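Local coordinates for phosphoserine aminotransferase SerC (Cytophaga hutchinsonii ATCC 33406, PDB 3FFR), which probably catalyses the pyridoxal-phosphate-dependent transfer of an amino group from glutamate to 3-phosphohydroxypyruvate, a step of serine biosynthesis, at residues 29-34 against 248-253; 281-284 against 289-292. All blocks are in the same frame, centred on the assembly; numbering follows the deposited sequence.

Contact 1: residues 29-34 against 248-253; sequences EKIGVI and NIFLLG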
ATOM      1  N   GLU A  29      -8.900 -16.298 -11.475  1.00 30.93           N
ATOM      2  CA  GLU A  29      -9.938 -16.305 -10.424  1.00 31.27           C
ATOM      3  C   GLU A  29     -10.534 -14.940 -10.148  1.00 30.03           C
ATOM      4  O   GLU A  29     -11.447 -14.812  -9.337  1.00 32.11           O
ATOM      5  CB  GLU A  29      -9.419 -16.867  -9.112  1.00 30.02           C
ATOM      6  CG  GLU A  29      -9.010 -18.362  -9.258  1.00 36.70           C
ATOM      7  CD  GLU A  29      -8.630 -19.047  -7.951  1.00 42.95           C
ATOM      8  OE1 GLU A  29      -8.709 -18.440  -6.869  1.00 45.98           O
ATOM      9  OE2 GLU A  29      -8.247 -20.240  -8.016  1.00 55.10           O
ATOM     10  N   LYS A  30      -9.995 -13.936 -10.825  1.00 29.71           N
ATOM     11  CA  LYS A  30     -10.434 -12.544 -10.646  1.00 26.95           C
ATOM     12  C   LYS A  30     -10.282 -12.041  -9.206  1.00 27.22           C
ATOM     13  O   LYS A  30     -11.100 -11.302  -8.685  1.00 28.79           O
ATOM     14  CB  LYS A  30     -11.871 -12.325 -11.179  1.00 28.68           C
ATOM     15  CG  LYS A  30     -11.914 -12.482 -12.696  1.00 32.19           C
ATOM     16  CD  LYS A  30     -13.245 -11.999 -13.263  1.00 33.21           C
ATOM     17  CE  LYS A  30     -13.201 -11.905 -14.795  1.00 41.57           C
ATOM     18  NZ  LYS A  30     -14.449 -11.349 -15.388  1.00 35.61           N
ATOM     19  N   ILE A  31      -9.169 -12.427  -8.599  1.00 26.74           N
ATOM     20  CA  ILE A  31      -8.867 -12.029  -7.236  1.00 26.22           C
ATOM     21  C   ILE A  31      -8.834 -10.506  -7.109  1.00 27.09           C
ATOM     22  O   ILE A  31      -9.156  -9.952  -6.065  1.00 28.18           O
ATOM     23  CB  ILE A  31      -7.502 -12.657  -6.749  1.00 25.94           C
ATOM     24  CG1 ILE A  31      -7.592 -14.172  -6.676  1.00 28.26           C
ATOM     25  CG2 ILE A  31      -7.077 -12.043  -5.376  1.00 27.17           C
ATOM     26  CD1 ILE A  31      -8.609 -14.692  -5.677  1.00 28.62           C
ATOM     27  N   GLY A  32      -8.486  -9.836  -8.204  1.00 28.53           N
ATOM     28  CA  GLY A  32      -8.343  -8.363  -8.220  1.00 28.99           C
ATOM     29  C   GLY A  32      -9.670  -7.627  -8.358  1.00 29.83           C
ATOM     30  O   GLY A  32      -9.761  -6.388  -8.208  1.00 28.81           O
ATOM     31  N   VAL A  33     -10.701  -8.427  -8.581  1.00 26.99           N
ATOM     32  CA  VAL A  33     -12.063  -7.954  -8.842  1.00 28.15           C
ATOM     33  C   VAL A  33     -13.005  -8.141  -7.659  1.00 28.56           C
ATOM     34  O   VAL A  33     -13.939  -7.358  -7.457  1.00 27.13           O
ATOM     35  CB  VAL A  33     -12.656  -8.686 -10.098  1.00 27.60           C
ATOM     36  CG1 VAL A  33     -14.129  -8.297 -10.367  1.00 25.77           C
ATOM     37  CG2 VAL A  33     -11.787  -8.390 -11.348  1.00 28.49           C
ATOM     38  N   ILE A  34     -12.796  -9.224  -6.926  1.00 27.85           N
ATOM     39  CA  ILE A  34     -13.679  -9.561  -5.802  1.00 28.59           C
ATOM     40  C   ILE A  34     -13.658  -8.470  -4.739  1.00 28.19           C
ATOM     41  O   ILE A  34     -12.664  -7.750  -4.549  1.00 28.91           O
ATOM     42  CB  ILE A  34     -13.370 -10.964  -5.163  1.00 31.28           C
ATOM     43  CG1 ILE A  34     -11.978 -10.949  -4.505  1.00 32.18           C
ATOM     44  CG2 ILE A  34     -13.548 -12.091  -6.227  1.00 32.69           C
ATOM     45  CD1 ILE A  34     -11.585 -12.202  -3.785  1.00 36.92           C
ATOM     46  N   ASN A 248      -1.358  -9.182  -3.402  1.00 26.46           N
ATOM     47  CA  ASN A 248      -0.256  -9.631  -2.556  1.00 25.19           C
ATOM     48  C   ASN A 248      -0.697 -10.504  -1.391  1.00 25.12           C
ATOM     49  O   ASN A 248       0.035 -11.386  -0.969  1.00 26.43           O
ATOM     50  CB  ASN A 248       0.669  -8.515  -2.059  1.00 25.09           C
ATOM     51  CG  ASN A 248       1.854  -8.295  -2.966  1.00 25.95           C
ATOM     52  OD1 ASN A 248       2.039  -8.993  -3.972  1.00 28.21           O
ATOM     53  ND2 ASN A 248       2.690  -7.296  -2.611  1.00 26.90           N
ATOM     54  N   ILE A 249      -1.866 -10.231  -0.828  1.00 24.99           N
ATOM     55  CA  ILE A 249      -2.370 -11.102   0.261  1.00 26.23           C
ATOM     56  C   ILE A 249      -2.584 -12.510  -0.320  1.00 26.10           C
ATOM     57  O   ILE A 249      -2.266 -13.530   0.298  1.00 27.18           O
ATOM     58  CB  ILE A 249      -3.647 -10.521   0.924  1.00 26.11           C
ATOM     59  CG1 ILE A 249      -3.266  -9.222   1.672  1.00 26.64           C
ATOM     60  CG2 ILE A 249      -4.251 -11.535   1.919  1.00 25.92           C
ATOM     61  CD1 ILE A 249      -4.479  -8.392   2.207  1.00 28.84           C
ATOM     62  N   PHE A 250      -3.095 -12.548  -1.547  1.00 27.33           N
ATOM     63  CA  PHE A 250      -3.310 -13.819  -2.253  1.00 26.40           C
ATOM     64  C   PHE A 250      -1.984 -14.528  -2.493  1.00 27.98           C
ATOM     65  O   PHE A 250      -1.786 -15.711  -2.159  1.00 27.05           O
ATOM     66  CB  PHE A 250      -3.991 -13.580  -3.603  1.00 26.58           C
ATOM     67  CG  PHE A 250      -4.228 -14.829  -4.401  1.00 26.57           C
ATOM     68  CD1 PHE A 250      -5.343 -15.627  -4.141  1.00 30.46           C
ATOM     69  CD2 PHE A 250      -3.387 -15.182  -5.435  1.00 27.22           C
ATOM     70  CE1 PHE A 250      -5.594 -16.762  -4.888  1.00 30.69           C
ATOM     71  CE2 PHE A 250      -3.633 -16.326  -6.180  1.00 28.66           C
ATOM     72  CZ  PHE A 250      -4.739 -17.111  -5.897  1.00 28.50           C
ATOM     73  N   LEU A 251      -1.051 -13.790  -3.070  1.00 26.81           N
ATOM     74  CA  LEU A 251       0.246 -14.371  -3.399  1.00 28.44           C
ATOM     75  C   LEU A 251       0.969 -14.817  -2.133  1.00 26.99           C
ATOM     76  O   LEU A 251       1.645 -15.847  -2.120  1.00 26.90           O
ATOM     77  CB  LEU A 251       1.126 -13.386  -4.183  1.00 28.45           C
ATOM     78  CG  LEU A 251       0.696 -13.009  -5.599  1.00 28.03           C
ATOM     79  CD1 LEU A 251       1.662 -11.917  -6.099  1.00 29.99           C
ATOM     80  CD2 LEU A 251       0.667 -14.251  -6.553  1.00 28.55           C
ATOM     81  N   LEU A 252       0.821 -14.040  -1.066  1.00 27.86           N
ATOM     82  CA  LEU A 252       1.479 -14.388   0.201  1.00 25.13           C
ATOM     83  C   LEU A 252       0.968 -15.728   0.770  1.00 27.64           C
ATOM     84  O   LEU A 252       1.731 -16.562   1.275  1.00 26.10           O
ATOM     85  CB  LEU A 252       1.366 -13.270   1.249  1.00 26.50           C
ATOM     86  CG  LEU A 252       2.176 -13.452   2.542  1.00 27.47           C
ATOM     87  CD1 LEU A 252       3.700 -13.599   2.292  1.00 24.86           C
ATOM     88  CD2 LEU A 252       1.878 -12.289   3.520  1.00 25.03           C
ATOM     89  N   GLY A 253      -0.329 -15.930   0.696  1.00 27.00           N
ATOM     90  CA  GLY A 253      -0.919 -17.177   1.183  1.00 29.27           C
ATOM     91  C   GLY A 253      -0.454 -18.352   0.345  1.00 27.27           C
ATOM     92  O   GLY A 253      -0.194 -19.419   0.867  1.00 27.21           O
TER

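Contact 2: residues 281-284 against 289-292; sequences YIES and SFGV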
ATOM      1  N   TYR A 281      33.857 -18.778  -0.667  1.00 27.68           N
ATOM      2  CA  TYR A 281      34.491 -18.086  -1.798  1.00 26.95           C
ATOM      3  C   TYR A 281      35.107 -16.793  -1.295  1.00 28.79           C
ATOM      4  O   TYR A 281      36.265 -16.483  -1.579  1.00 28.04           O
ATOM      5  CB  TYR A 281      33.512 -17.832  -2.936  1.00 27.76           C
ATOM      6  CG  TYR A 281      33.936 -16.752  -3.934  1.00 29.01           C
ATOM      7  CD1 TYR A 281      35.110 -16.875  -4.665  1.00 31.39           C
ATOM      8  CD2 TYR A 281      33.134 -15.611  -4.145  1.00 31.56           C
ATOM      9  CE1 TYR A 281      35.489 -15.914  -5.575  1.00 32.14           C
ATOM     10  CE2 TYR A 281      33.507 -14.646  -5.035  1.00 29.24           C
ATOM     11  CZ  TYR A 281      34.696 -14.797  -5.750  1.00 31.84           C
ATOM     12  OH  TYR A 281      35.067 -13.832  -6.669  1.00 31.24           O
ATOM     13  N   ILE A 282      34.375 -16.085  -0.449  1.00 27.26           N
ATOM     14  CA  ILE A 282      34.902 -14.813   0.067  1.00 27.48           C
ATOM     15  C   ILE A 282      36.165 -15.093   0.905  1.00 27.94           C
ATOM     16  O   ILE A 282      37.095 -14.284   0.916  1.00 29.48           O
ATOM     17  CB  ILE A 282      33.859 -14.011   0.891  1.00 27.24           C
ATOM     18  CG1 ILE A 282      32.670 -13.619  -0.002  1.00 28.76           C
ATOM     19  CG2 ILE A 282      34.499 -12.764   1.499  1.00 26.71           C
ATOM     20  CD1 ILE A 282      31.445 -13.060   0.775  1.00 26.85           C
ATOM     21  N   GLU A 283      36.206 -16.227   1.608  1.00 27.37           N
ATOM     22  CA  GLU A 283      37.389 -16.513   2.452  1.00 26.02           C
ATOM     23  C   GLU A 283      38.704 -16.458   1.695  1.00 26.56           C
ATOM     24  O   GLU A 283      39.738 -16.124   2.282  1.00 27.82           O
ATOM     25  CB  GLU A 283      37.329 -17.883   3.139  1.00 28.78           C
ATOM     26  CG  GLU A 283      36.265 -18.040   4.235  1.00 29.20           C
ATOM     27  CD  GLU A 283      36.463 -17.198   5.488  1.00 32.21           C
ATOM     28  OE1 GLU A 283      37.496 -16.526   5.642  1.00 26.53           O
ATOM     29  OE2 GLU A 283      35.519 -17.212   6.338  1.00 29.96           O
ATOM     30  N   SER A 284      38.670 -16.803   0.415  1.00 25.50           N
ATOM     31  CA  SER A 284      39.904 -16.894  -0.369  1.00 26.93           C
ATOM     32  C   SER A 284      39.958 -15.990  -1.595  1.00 27.25           C
ATOM     33  O   SER A 284      40.940 -16.007  -2.336  1.00 28.15           O
ATOM     34  CB  SER A 284      40.185 -18.342  -0.779  1.00 27.04           C
ATOM     35  OG  SER A 284      39.184 -18.852  -1.622  1.00 28.34           O
ATOM     36  N   SER A 289      36.248  -9.348   0.287  1.00 28.24           N
ATOM     37  CA  SER A 289      36.509  -9.613   1.690  1.00 27.04           C
ATOM     38  C   SER A 289      35.222  -9.354   2.475  1.00 26.97           C
ATOM     39  O   SER A 289      34.254  -8.801   1.932  1.00 27.06           O
ATOM     40  CB  SER A 289      37.628  -8.719   2.210  1.00 28.99           C
ATOM     41  OG  SER A 289      37.358  -7.346   1.993  1.00 30.29           O
ATOM     42  N   PHE A 290      35.194  -9.723   3.752  1.00 26.55           N
ATOM     43  CA  PHE A 290      33.956  -9.536   4.523  1.00 27.39           C
ATOM     44  C   PHE A 290      33.688  -8.091   4.890  1.00 28.90           C
ATOM     45  O   PHE A 290      34.545  -7.405   5.425  1.00 28.43           O
ATOM     46  CB  PHE A 290      33.977 -10.415   5.783  1.00 27.84           C
ATOM     47  CG  PHE A 290      33.997 -11.871   5.448  1.00 26.66           C
ATOM     48  CD1 PHE A 290      32.867 -12.482   4.959  1.00 26.28           C
ATOM     49  CD2 PHE A 290      35.158 -12.598   5.515  1.00 27.71           C
ATOM     50  CE1 PHE A 290      32.886 -13.803   4.565  1.00 25.83           C
ATOM     51  CE2 PHE A 290      35.170 -13.914   5.136  1.00 29.17           C
ATOM     52  CZ  PHE A 290      34.033 -14.510   4.656  1.00 25.45           C
ATOM     53  N   GLY A 291      32.461  -7.648   4.653  1.00 28.78           N
ATOM     54  CA  GLY A 291      32.064  -6.279   4.991  1.00 26.66           C
ATOM     55  C   GLY A 291      31.809  -6.072   6.472  1.00 28.93           C
ATOM     56  O   GLY A 291      31.730  -4.940   6.967  1.00 29.59           O
ATOM     57  N   VAL A 292      31.670  -7.184   7.162  1.00 26.72           N
ATOM     58  CA  VAL A 292      31.429  -7.201   8.610  1.00 27.03           C
ATOM     59  C   VAL A 292      32.519  -8.091   9.248  1.00 29.53           C
ATOM     60  O   VAL A 292      32.638  -9.262   8.924  1.00 29.87           O
ATOM     61  CB  VAL A 292      30.011  -7.728   8.910  1.00 27.97           C
ATOM     62  CG1 VAL A 292      29.757  -7.793  10.415  1.00 29.06           C
ATOM     63  CG2 VAL A 292      28.919  -6.870   8.179  1.00 28.22           C
TER

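Contact 1: residues 29-34 against 248-253
Ile31 lies over the ring of Phe250 in a buried CH-pi contact where the loop between helices 19-28 and 39-55 meets helix 246-262, near the subunit interface of a class-V, fold-type I aminotransferase. The loop begins at a Schellman motif: Lys30, the first residue past the helix, takes positive phi, and two bonds run back into the last turn. The chain then turns so that Ile31 faces helix 246-262. Phe250 leaves that helix toward the loop, its CG anti to the backbone N (chi1 179°). A branched aliphatic chain suits the flat ring: Ile31 CD1 reaches Phe250 CE1 at 3.7 Å, while Ile31 CG2 reaches back to Phe250 CB at 3.9 Å. The contact rests on shape and apolar burial, with no hydrogen bond between the two segments. Thr25, Ala26 and Val44 also touch Phe250. Glu29 brings its carboxylate past the ring, turned 74° from the ring plane, with OE1 4.1 Å from Phe250 CE1; Lys40 offers that oxygen a weak, long ion pair. Lys30 instead reaches Glu14 of the second subunit in a salt bridge. At the heart of the contact, Ile31 CG1 stands 3.9 Å from the Phe250 ring centroid, offset toward the rim.

Contact 2: residues 281-284 against 289-292
Ile282 and Phe290 meet across a short helix-to-strand connection at the edge of the mixed five-stranded sheet, probably that of the small C-terminal domain of a fold-type I aminotransferase. Residues 281-284, in the C-terminal part of helix 264-284, pack on strand 288-290. The tight part is the aliphatic-aromatic core. Ile282 CG2 sits over the centre of the Phe290 ring, 3.6 Å from its centroid and 12° off the ring normal, a nearly vertical CH-pi contact. The same methyl lies 3.6 Å from Ser289 C, so it touches strand backbone as well as ring. Beta-branching suits Ile282 here: chi1 of -63° leaves CG2 anti to the backbone N, the branch that lies over the ring, and the side chain also reaches Ile303 and Ala305 of strand 302-307. That strand bonds Ser289 through Asn306, and Gly291, just past strand 288-290, through Val304.

The solvent side is built differently. CB of Ser289, a small polar residue, leaves its CA away from the helix. The exposed Glu283 starts out away too, before a bend at chi2 (-66°) brings its carboxylate back to the far end of the ring. Phe290 also makes a cation-pi contact with Arg298. The carboxylate is tilted against the ring; Glu283 OE1 lies in the ring plane at its edge, 3.5 Å from Phe290 CE2.

Overall arrangement
Contacts 1 and 2 lie on opposite sides of the chain's centre, their own centres 41 Å apart and their nearest atoms about 27 Å apart, so neither touches the other. The chain nevertheless connects them: helix 246-262, which carries residues 248-253, is followed directly by helix 264-284, which carries residues 281-284 of contact 2. In contact 1, Asn248 touches Val189 and Leu252 touches Phe193, residues on either side of Lys191 in sequence, so helix 246-262 packs on the segment bearing the lysine that carries pyridoxal phosphate. The loop of contact 1 also meets the second subunit, whereas the two segments of contact 2 touch no other chain of the assembly.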